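Long-range contacts in nicotinamide-nucleotide adenylyltransferase NadR family / Ribosylnicotinamide kinase (Lactococcus lactis subsp. cremoris, PDB 6GYF), which probably phosphorylates nicotinamide riboside to nicotinamide mononucleotide and probably joins that nucleotide to the adenylyl group of ATP to make NAD: residues 14-19 with 117-122; 184-189 with 261-266; 343-348 with 359-364. All coordinates share one frame; numbering follows the deposited sequence.

How the interactions relate
The three contacts follow one another along the chain and fall in two separate alpha/beta units. Interaction 1 joins two strands of the N-terminal parallel sheet; its centre is about 53 Å from that of interaction 2 and about 60 Å from that of interaction 3, on the opposite side of the chain's centre. In the second, P-loop-type unit, interaction 2 joins a sheet strand to a helix and interaction 3 the loop after an edge strand to the last helix; their centres are about 18 Å apart and their nearest atoms about 6 Å, without touching. Bound NMN lies about 5 Å from the side chain of Thr-184 in interaction 2. In interaction 1 a sulfate lies about 5 Å from the side chain of Tyr-19.

Interaction 1: 14-19 with 117-122; sequences KNIGIY and LSVTFY
Ile-18 meets two residues of strand 118-123 at once, its CG1 lying 3.6 Å from Val-119 CG1 and its CB 3.7 Å from Phe-121 CD1. With CG1 anti to the carbonyl carbon (chi1 -45°), that branch crosses over to the valine, while CG2 runs beside Phe-121 in the same direction as the ring. Val-119 CG1 also lies over one face of the Phe-121 ring, offset toward the rim. Farther back, Ile-16 and Val-119 stand side by side, with Ile-16 CD1 3.9 Å from Val-119 CG2. Leu-104 and Ile-108 of helix 97-111 cover this apolar, tightly packed face. Were Ile-18 cut back to an alanine, the branches beside Val-119 CG1 and along the Phe-121 ring would go, which is likely to open a gap there. The other face is more polar and looser: Asn-15 is exposed, Ser-118 and Tyr-122 are partly so, and no side-chain hydrogen bond links Asn-15 to Ser-118. Tyr-122 lays its ring along the neighbouring strand, with Ile-18 O in plane at the ring edge and CE1 4.0 Å from Gly-17 CA, on the side where this glycine carries no side chain. Tyr-19, on the same face, bonds Gln-33 through its OH and makes a cation-pi contact with Arg-150. Between the faces, backbone bonds join the strands in parallel register; Ile-18 N to Thr-120 O is nearly straight (169° at the hydrogen), whereas Ile-16 N to Ser-118 O is weak. The two strands run 21° apart and are the central strand and its neighbour in a five-stranded parallel sheet of order 3-2-1-4-5, the Rossmann-like core characteristic of nucleotidylyltransferases.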
loop_
_atom_site.group_PDB
_atom_site.type_symbol
_atom_site.label_atom_id
_atom_site.label_comp_id
_atom_site.label_asym_id
_atom_site.label_seq_id
_atom_site.Cartn_x
_atom_site.Cartn_y
_atom_site.Cartn_z
ATOM N N LYS A 14 4.141 32.953 17.940
ATOM C CA LYS A 14 3.724 34.109 17.141
ATOM C C LYS A 14 4.025 33.963 15.645
ATOM O O LYS A 14 3.133 34.163 14.814
ATOM C CB LYS A 14 4.398 35.380 17.670
ATOM C CG LYS A 14 3.483 36.314 18.441
ATOM C CD LYS A 14 3.231 35.791 19.850
ATOM C CE LYS A 14 2.518 36.823 20.714
ATOM N NZ LYS A 14 1.214 37.210 20.125
ATOM N N ASN A 15 5.255 33.594 15.281
ATOM C CA ASN A 15 5.645 33.467 13.872
ATOM C C ASN A 15 5.254 32.072 13.411
ATOM O O ASN A 15 5.944 31.099 13.712
ATOM C CB ASN A 15 7.145 33.670 13.678
ATOM C CG ASN A 15 7.630 35.031 14.136
ATOM O OD1 ASN A 15 7.119 36.074 13.716
ATOM N ND2 ASN A 15 8.648 35.027 14.986
ATOM N N ILE A 16 4.143 31.947 12.696
ATOM C CA ILE A 16 3.748 30.631 12.210
ATOM C C ILE A 16 3.687 30.667 10.689
ATOM O O ILE A 16 3.470 31.718 10.080
ATOM C CB ILE A 16 2.412 30.156 12.814
ATOM C CG1 ILE A 16 1.269 31.003 12.305
ATOM C CG2 ILE A 16 2.450 30.222 14.349
ATOM C CD1 ILE A 16 0.535 30.320 11.202
ATOM N N GLY A 17 3.917 29.512 10.075
ATOM C CA GLY A 17 4.014 29.409 8.632
ATOM C C GLY A 17 3.007 28.424 8.076
ATOM O O GLY A 17 2.657 27.443 8.724
ATOM N N ILE A 18 2.541 28.694 6.864
ATOM C CA ILE A 18 1.544 27.868 6.193
ATOM C C ILE A 18 2.166 27.279 4.935
ATOM O O ILE A 18 2.659 28.016 4.075
ATOM C CB ILE A 18 0.279 28.677 5.860
ATOM C CG1 ILE A 18 -0.110 29.522 7.066
ATOM C CG2 ILE A 18 -0.846 27.762 5.434
ATOM C CD1 ILE A 18 -0.537 28.690 8.240
ATOM N N TYR A 19 2.097 25.963 4.808
ATOM C CA TYR A 19 2.705 25.228 3.714
ATOM C C TYR A 19 1.625 24.424 3.004
ATOM O O TYR A 19 0.856 23.712 3.648
ATOM C CB TYR A 19 3.803 24.309 4.265
ATOM C CG TYR A 19 4.585 23.596 3.213
ATOM C CD1 TYR A 19 4.157 22.385 2.687
ATOM C CD2 TYR A 19 5.744 24.157 2.705
ATOM C CE1 TYR A 19 4.892 21.745 1.687
ATOM C CE2 TYR A 19 6.476 23.536 1.716
ATOM C CZ TYR A 19 6.051 22.336 1.205
ATOM O OH TYR A 19 6.803 21.737 0.210
ATOM N N LEU A 117 -0.392 37.285 15.041
ATOM C CA LEU A 117 0.478 36.347 14.356
ATOM C C LEU A 117 1.257 37.025 13.240
ATOM O O LEU A 117 0.799 37.999 12.641
ATOM C CB LEU A 117 -0.354 35.212 13.774
ATOM C CG LEU A 117 -1.147 34.509 14.861
ATOM C CD1 LEU A 117 -1.993 33.417 14.260
ATOM C CD2 LEU A 117 -0.167 33.970 15.896
ATOM N N SER A 118 2.445 36.501 12.962
ATOM C CA SER A 118 3.155 36.802 11.725
ATOM C C SER A 118 3.030 35.540 10.883
ATOM O O SER A 118 3.808 34.594 11.041
ATOM C CB SER A 118 4.613 37.195 11.959
ATOM O OG SER A 118 5.220 37.687 10.756
ATOM N N VAL A 119 2.036 35.525 10.001
ATOM C CA VAL A 119 1.745 34.365 9.172
ATOM C C VAL A 119 2.431 34.542 7.826
ATOM O O VAL A 119 2.333 35.605 7.196
ATOM C CB VAL A 119 0.234 34.168 8.991
ATOM C CG1 VAL A 119 -0.021 32.968 8.091
ATOM C CG2 VAL A 119 -0.421 33.985 10.333
ATOM N N THR A 120 3.168 33.518 7.413
ATOM C CA THR A 120 3.837 33.486 6.122
ATOM C C THR A 120 3.266 32.315 5.332
ATOM O O THR A 120 3.350 31.167 5.772
ATOM C CB THR A 120 5.352 33.346 6.295
ATOM O OG1 THR A 120 5.790 34.198 7.362
ATOM C CG2 THR A 120 6.071 33.754 5.019
ATOM N N PHE A 121 2.646 32.603 4.200
ATOM C CA PHE A 121 2.228 31.548 3.287
ATOM C C PHE A 121 3.385 31.132 2.382
ATOM O O PHE A 121 4.119 31.975 1.858
ATOM C CB PHE A 121 1.070 32.027 2.415
ATOM C CG PHE A 121 -0.212 32.238 3.148
ATOM C CD1 PHE A 121 -1.051 31.171 3.423
ATOM C CD2 PHE A 121 -0.581 33.510 3.563
ATOM C CE1 PHE A 121 -2.245 31.372 4.084
ATOM C CE2 PHE A 121 -1.769 33.719 4.230
ATOM C CZ PHE A 121 -2.606 32.655 4.487
ATOM N N TYR A 122 3.531 29.829 2.170
ATOM C CA TYR A 122 4.536 29.302 1.255
ATOM C C TYR A 122 3.808 28.650 0.082
ATOM O O TYR A 122 3.293 27.533 0.199
ATOM C CB TYR A 122 5.474 28.335 1.987
ATOM C CG TYR A 122 6.249 29.002 3.118
ATOM C CD1 TYR A 122 5.691 29.152 4.377
ATOM C CD2 TYR A 122 7.529 29.497 2.923
ATOM C CE1 TYR A 122 6.390 29.776 5.418
ATOM C CE2 TYR A 122 8.238 30.120 3.960
ATOM C CZ TYR A 122 7.660 30.252 5.202
ATOM O OH TYR A 122 8.347 30.868 6.222
#

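Interaction 2: 184-189 with 261-266; sequences TVMGSA and DAIVTR
Met-186, on the strand that leads into a probable P-loop (Walker A), reaches across to Asp-261 and Val-264 at the start of helix 262-272. This joins the strand before the nucleotide loop to a neighbouring helix of the P-loop kinase fold. CG of Met-186 lies beside the backbone N (chi1 -58°), and from there the chain is extended, passing obliquely over Val-264 and then over the carboxylate of Asp-261. On the way its CG comes 3.8 Å from Val-264 CG2, and its CB meets the same methyl. SD lies more loosely against Ile-263 CG2, at 4.4 Å, and the terminal CE arrives 3.5 Å from Asp-261 OD1. The sulfur chain therefore lays apolar surface along a buried acid whose carboxylate caps the helix that follows; Glu-292, a like charge, lies close to its OD2. Thr-184, two residues earlier, crosses Asp-261 at about a right angle and offers its methyl, CG2, to Asp-261 CB at 4.1 Å; bound NMN is about 5 Å from its side chain. Leu-331 and Met-294 also pack on Met-186, and Leu-327 on Ile-263, so helix 320-333 and a nearby loop adjoin the contact. Gly-187, next in the chain, has an extended backbone in which a CB would collide with the preceding carbonyl oxygen. Asp-261 is the N-cap of the helix: CG between backbone N and carbonyl carbon (chi1 77°) folds the carboxylate back over the first turn. There OD1 accepts Val-264 N and OD2 accepts Ile-263 N, each at 3.1 Å and each from above the carboxylate plane.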
loop_
_atom_site.group_PDB
_atom_site.type_symbol
_atom_site.label_atom_id
_atom_site.label_comp_id
_atom_site.label_asym_id
_atom_site.label_seq_id
_atom_site.Cartn_x
_atom_site.Cartn_y
_atom_site.Cartn_z
ATOM N N THR A 184 1.847 -12.639 -5.301
ATOM C CA THR A 184 1.288 -13.670 -4.443
ATOM C C THR A 184 1.507 -15.026 -5.093
ATOM O O THR A 184 1.221 -15.197 -6.280
ATOM C CB THR A 184 -0.202 -13.434 -4.195
ATOM O OG1 THR A 184 -0.383 -12.201 -3.491
ATOM C CG2 THR A 184 -0.808 -14.584 -3.410
ATOM N N VAL A 185 2.037 -15.979 -4.329
ATOM C CA VAL A 185 2.246 -17.336 -4.823
ATOM C C VAL A 185 1.118 -18.218 -4.300
ATOM O O VAL A 185 0.788 -18.174 -3.105
ATOM C CB VAL A 185 3.619 -17.860 -4.395
ATOM C CG1 VAL A 185 3.809 -19.291 -4.870
ATOM C CG2 VAL A 185 4.679 -16.926 -4.924
ATOM N N MET A 186 0.521 -19.015 -5.184
ATOM C CA MET A 186 -0.661 -19.802 -4.846
ATOM C C MET A 186 -0.481 -21.238 -5.311
ATOM O O MET A 186 0.100 -21.488 -6.374
ATOM C CB MET A 186 -1.942 -19.222 -5.482
ATOM C CG MET A 186 -2.261 -17.773 -5.107
ATOM S SD MET A 186 -3.925 -17.331 -5.658
ATOM C CE MET A 186 -3.951 -15.557 -5.364
ATOM N N GLY A 187 -0.961 -22.177 -4.508
ATOM C CA GLY A 187 -0.929 -23.578 -4.875
ATOM C C GLY A 187 -1.105 -24.469 -3.672
ATOM O O GLY A 187 -0.942 -24.051 -2.523
ATOM N N SER A 188 -1.459 -25.725 -3.947
ATOM C CA SER A 188 -1.608 -26.692 -2.871
ATOM C C SER A 188 -0.267 -26.897 -2.193
ATOM O O SER A 188 0.787 -26.579 -2.741
ATOM C CB SER A 188 -2.126 -28.025 -3.387
ATOM O OG SER A 188 -1.185 -28.561 -4.280
ATOM N N ALA A 189 -0.315 -27.454 -0.990
ATOM C CA ALA A 189 0.902 -27.646 -0.217
ATOM C C ALA A 189 1.755 -28.782 -0.784
ATOM O O ALA A 189 1.319 -29.595 -1.616
ATOM C CB ALA A 189 0.581 -27.906 1.248
ATOM N N ASP A 261 -2.938 -16.448 0.156
ATOM C CA ASP A 261 -3.807 -15.341 0.491
ATOM C C ASP A 261 -5.151 -15.929 0.921
ATOM O O ASP A 261 -5.247 -17.115 1.254
ATOM C CB ASP A 261 -3.947 -14.412 -0.729
ATOM C CG ASP A 261 -4.897 -14.996 -1.774
ATOM O OD1 ASP A 261 -4.856 -16.227 -2.030
ATOM O OD2 ASP A 261 -5.750 -14.243 -2.287
ATOM N N ALA A 262 -6.204 -15.102 0.881
ATOM C CA ALA A 262 -7.544 -15.570 1.224
ATOM C C ALA A 262 -8.119 -16.510 0.167
ATOM O O ALA A 262 -8.845 -17.447 0.513
ATOM C CB ALA A 262 -8.477 -14.381 1.435
ATOM N N ILE A 263 -7.823 -16.280 -1.117
ATOM C CA ILE A 263 -8.360 -17.146 -2.165
ATOM C C ILE A 263 -7.920 -18.583 -1.950
ATOM O O ILE A 263 -8.735 -19.514 -2.015
ATOM C CB ILE A 263 -7.952 -16.639 -3.557
ATOM C CG1 ILE A 263 -8.731 -15.366 -3.885
ATOM C CG2 ILE A 263 -8.224 -17.715 -4.600
ATOM C CD1 ILE A 263 -8.429 -14.814 -5.201
ATOM N N VAL A 264 -6.624 -18.785 -1.686
ATOM C CA VAL A 264 -6.129 -20.124 -1.376
ATOM C C VAL A 264 -6.942 -20.735 -0.248
ATOM O O VAL A 264 -7.552 -21.797 -0.406
ATOM C CB VAL A 264 -4.642 -20.076 -1.008
ATOM C CG1 VAL A 264 -4.166 -21.480 -0.616
ATOM C CG2 VAL A 264 -3.856 -19.496 -2.160
ATOM N N THR A 265 -7.010 -20.031 0.889
ATOM C CA THR A 265 -7.800 -20.522 2.012
ATOM C C THR A 265 -9.240 -20.788 1.586
ATOM O O THR A 265 -9.818 -21.820 1.943
ATOM C CB THR A 265 -7.752 -19.529 3.179
ATOM O OG1 THR A 265 -6.398 -19.096 3.405
ATOM C CG2 THR A 265 -8.302 -20.186 4.449
ATOM N N ARG A 266 -9.817 -19.900 0.773
ATOM C CA ARG A 266 -11.201 -20.076 0.344
ATOM C C ARG A 266 -11.370 -21.286 -0.562
ATOM O O ARG A 266 -12.482 -21.822 -0.669
ATOM C CB ARG A 266 -11.701 -18.820 -0.376
ATOM C CG ARG A 266 -13.187 -18.821 -0.660
ATOM C CD ARG A 266 -13.630 -17.537 -1.374
ATOM N NE ARG A 266 -15.087 -17.462 -1.538
ATOM C CZ ARG A 266 -15.750 -17.932 -2.586
ATOM N NH1 ARG A 266 -15.100 -18.517 -3.582
ATOM N NH2 ARG A 266 -17.065 -17.822 -2.630
#

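Interaction 3: 343-348 with 359-364; sequences LDDEGD and YHHAID
The last helix of the chain, 358-370, packs through His-361 and Ala-362 against the turn that follows edge strand 340-342 of the P-loop-type sheet. Leu-343 supplies the apolar half of the contact. Its two methyls divide the work: CD1 lies 3.9 Å from Ala-362 CB, while CD2 meets His-361 CD2 at 3.7 Å, the leucine crossing the histidine obliquely. Leu-343 also touches Leu-196 of helix 193-203. An inverse gamma turn centred on Asp-344 then brings two acids to the ring. Asp-345 OD1 comes to the edge of the imidazole, near its plane, 3.2 Å from His-361 CD2, with the carboxylate turned 71° from the ring. Asp-344 OD1 lies at the edge too, 4.3 Å from His-361 NE2. His-361 reaches these acids because chi1 (-169°) sets its ring trans to the main-chain nitrogen, and Tyr-355 stacks on it. No hydrogen bond joins the two segments, so the helix is held here by apolar contact and by the acids facing the CD2 edge of the ring; with NE2 not in contact with either carboxylate, their negative charges may only modestly favour a protonated imidazole.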
loop_
_atom_site.group_PDB
_atom_site.type_symbol
_atom_site.label_atom_id
_atom_site.label_comp_id
_atom_site.label_asym_id
_atom_site.label_seq_id
_atom_site.Cartn_x
_atom_site.Cartn_y
_atom_site.Cartn_z
ATOM N N LEU A 343 3.044 -21.754 -13.597
ATOM C CA LEU A 343 4.415 -22.233 -13.753
ATOM C C LEU A 343 4.397 -23.705 -14.167
ATOM O O LEU A 343 4.783 -24.618 -13.431
ATOM C CB LEU A 343 5.187 -22.013 -12.469
ATOM C CG LEU A 343 5.074 -20.609 -11.897
ATOM C CD1 LEU A 343 5.732 -20.536 -10.532
ATOM C CD2 LEU A 343 5.738 -19.621 -12.831
ATOM N N ASP A 344 3.910 -23.911 -15.391
ATOM C CA ASP A 344 3.764 -25.235 -16.000
ATOM C C ASP A 344 5.054 -25.609 -16.736
ATOM O O ASP A 344 5.143 -25.603 -17.968
ATOM C CB ASP A 344 2.549 -25.253 -16.923
ATOM C CG ASP A 344 2.568 -24.118 -17.958
ATOM O OD1 ASP A 344 3.387 -23.184 -17.828
ATOM O OD2 ASP A 344 1.748 -24.146 -18.902
ATOM N N ASP A 345 6.074 -25.951 -15.944
ATOM C CA ASP A 345 7.349 -26.328 -16.545
ATOM C C ASP A 345 7.791 -27.689 -16.033
ATOM O O ASP A 345 6.985 -28.406 -15.427
ATOM C CB ASP A 345 8.414 -25.265 -16.259
ATOM C CG ASP A 345 7.933 -23.854 -16.607
ATOM O OD1 ASP A 345 7.089 -23.308 -15.871
ATOM O OD2 ASP A 345 8.327 -23.314 -17.660
ATOM N N GLU A 346 9.066 -28.036 -16.215
ATOM C CA GLU A 346 9.530 -29.402 -15.973
ATOM C C GLU A 346 8.691 -30.389 -16.798
ATOM O O GLU A 346 7.822 -31.100 -16.294
ATOM C CB GLU A 346 9.514 -29.738 -14.478
ATOM C CG GLU A 346 10.240 -31.026 -14.107
ATOM C CD GLU A 346 9.314 -32.229 -14.032
ATOM O OE1 GLU A 346 8.201 -32.092 -13.481
ATOM O OE2 GLU A 346 9.696 -33.312 -14.523
ATOM N N GLY A 347 8.954 -30.381 -18.104
ATOM C CA GLY A 347 8.143 -31.125 -19.050
ATOM C C GLY A 347 7.112 -30.313 -19.807
ATOM O O GLY A 347 5.906 -30.577 -19.735
ATOM N N ASP A 348 7.594 -29.303 -20.528
ATOM C CA ASP A 348 6.757 -28.450 -21.368
ATOM C C ASP A 348 7.404 -28.297 -22.754
ATOM O O ASP A 348 8.579 -28.630 -22.954
ATOM C CB ASP A 348 6.539 -27.075 -20.722
ATOM C CG ASP A 348 5.416 -26.290 -21.386
ATOM O OD1 ASP A 348 5.550 -25.954 -22.580
ATOM O OD2 ASP A 348 4.393 -26.018 -20.721
ATOM N N TYR A 359 11.450 -21.901 -11.384
ATOM C CA TYR A 359 11.942 -20.632 -10.848
ATOM C C TYR A 359 12.330 -19.651 -11.959
ATOM O O TYR A 359 12.154 -18.433 -11.808
ATOM C CB TYR A 359 13.139 -20.871 -9.931
ATOM C CG TYR A 359 13.877 -19.599 -9.582
ATOM C CD1 TYR A 359 13.409 -18.757 -8.581
ATOM C CD2 TYR A 359 15.042 -19.235 -10.255
ATOM C CE1 TYR A 359 14.072 -17.566 -8.278
ATOM C CE2 TYR A 359 15.710 -18.063 -9.953
ATOM C CZ TYR A 359 15.223 -17.237 -8.967
ATOM O OH TYR A 359 15.890 -16.075 -8.676
ATOM N N HIS A 360 12.910 -20.153 -13.059
ATOM C CA HIS A 360 13.236 -19.282 -14.183
ATOM C C HIS A 360 11.989 -18.596 -14.719
ATOM O O HIS A 360 11.996 -17.389 -14.992
ATOM C CB HIS A 360 13.905 -20.075 -15.288
ATOM C CG HIS A 360 15.355 -20.348 -15.071
ATOM N ND1 HIS A 360 15.807 -21.377 -14.281
ATOM C CD2 HIS A 360 16.459 -19.780 -15.612
ATOM C CE1 HIS A 360 17.128 -21.410 -14.314
ATOM N NE2 HIS A 360 17.550 -20.455 -15.121
ATOM N N HIS A 361 10.925 -19.375 -14.935
ATOM C CA HIS A 361 9.661 -18.814 -15.392
ATOM C C HIS A 361 9.171 -17.760 -14.412
ATOM O O HIS A 361 8.802 -16.651 -14.803
ATOM C CB HIS A 361 8.637 -19.949 -15.573
ATOM C CG HIS A 361 7.366 -19.560 -16.282
ATOM N ND1 HIS A 361 7.177 -18.330 -16.884
ATOM C CD2 HIS A 361 6.209 -20.243 -16.467
ATOM C CE1 HIS A 361 5.965 -18.273 -17.415
ATOM N NE2 HIS A 361 5.355 -19.420 -17.169
ATOM N N ALA A 362 9.204 -18.075 -13.120
ATOM C CA ALA A 362 8.640 -17.163 -12.133
ATOM C C ALA A 362 9.423 -15.853 -12.068
ATOM O O ALA A 362 8.834 -14.765 -12.080
ATOM C CB ALA A 362 8.595 -17.847 -10.759
ATOM N N ILE A 363 10.752 -15.931 -12.004
ATOM C CA ILE A 363 11.512 -14.699 -11.828
ATOM C C ILE A 363 11.402 -13.831 -13.070
ATOM O O ILE A 363 11.505 -12.599 -12.990
ATOM C CB ILE A 363 12.990 -14.986 -11.495
ATOM C CG1 ILE A 363 13.680 -13.707 -11.025
ATOM C CG2 ILE A 363 13.718 -15.568 -12.663
ATOM C CD1 ILE A 363 13.157 -13.242 -9.643
ATOM N N ASP A 364 11.169 -14.450 -14.230
ATOM C CA ASP A 364 10.988 -13.665 -15.440
ATOM C C ASP A 364 9.631 -12.981 -15.444
ATOM O O ASP A 364 9.502 -11.849 -15.936
ATOM C CB ASP A 364 11.171 -14.531 -16.680
ATOM C CG ASP A 364 11.330 -13.698 -17.909
ATOM O OD1 ASP A 364 12.102 -12.711 -17.798
ATOM O OD2 ASP A 364 10.685 -14.000 -18.947
#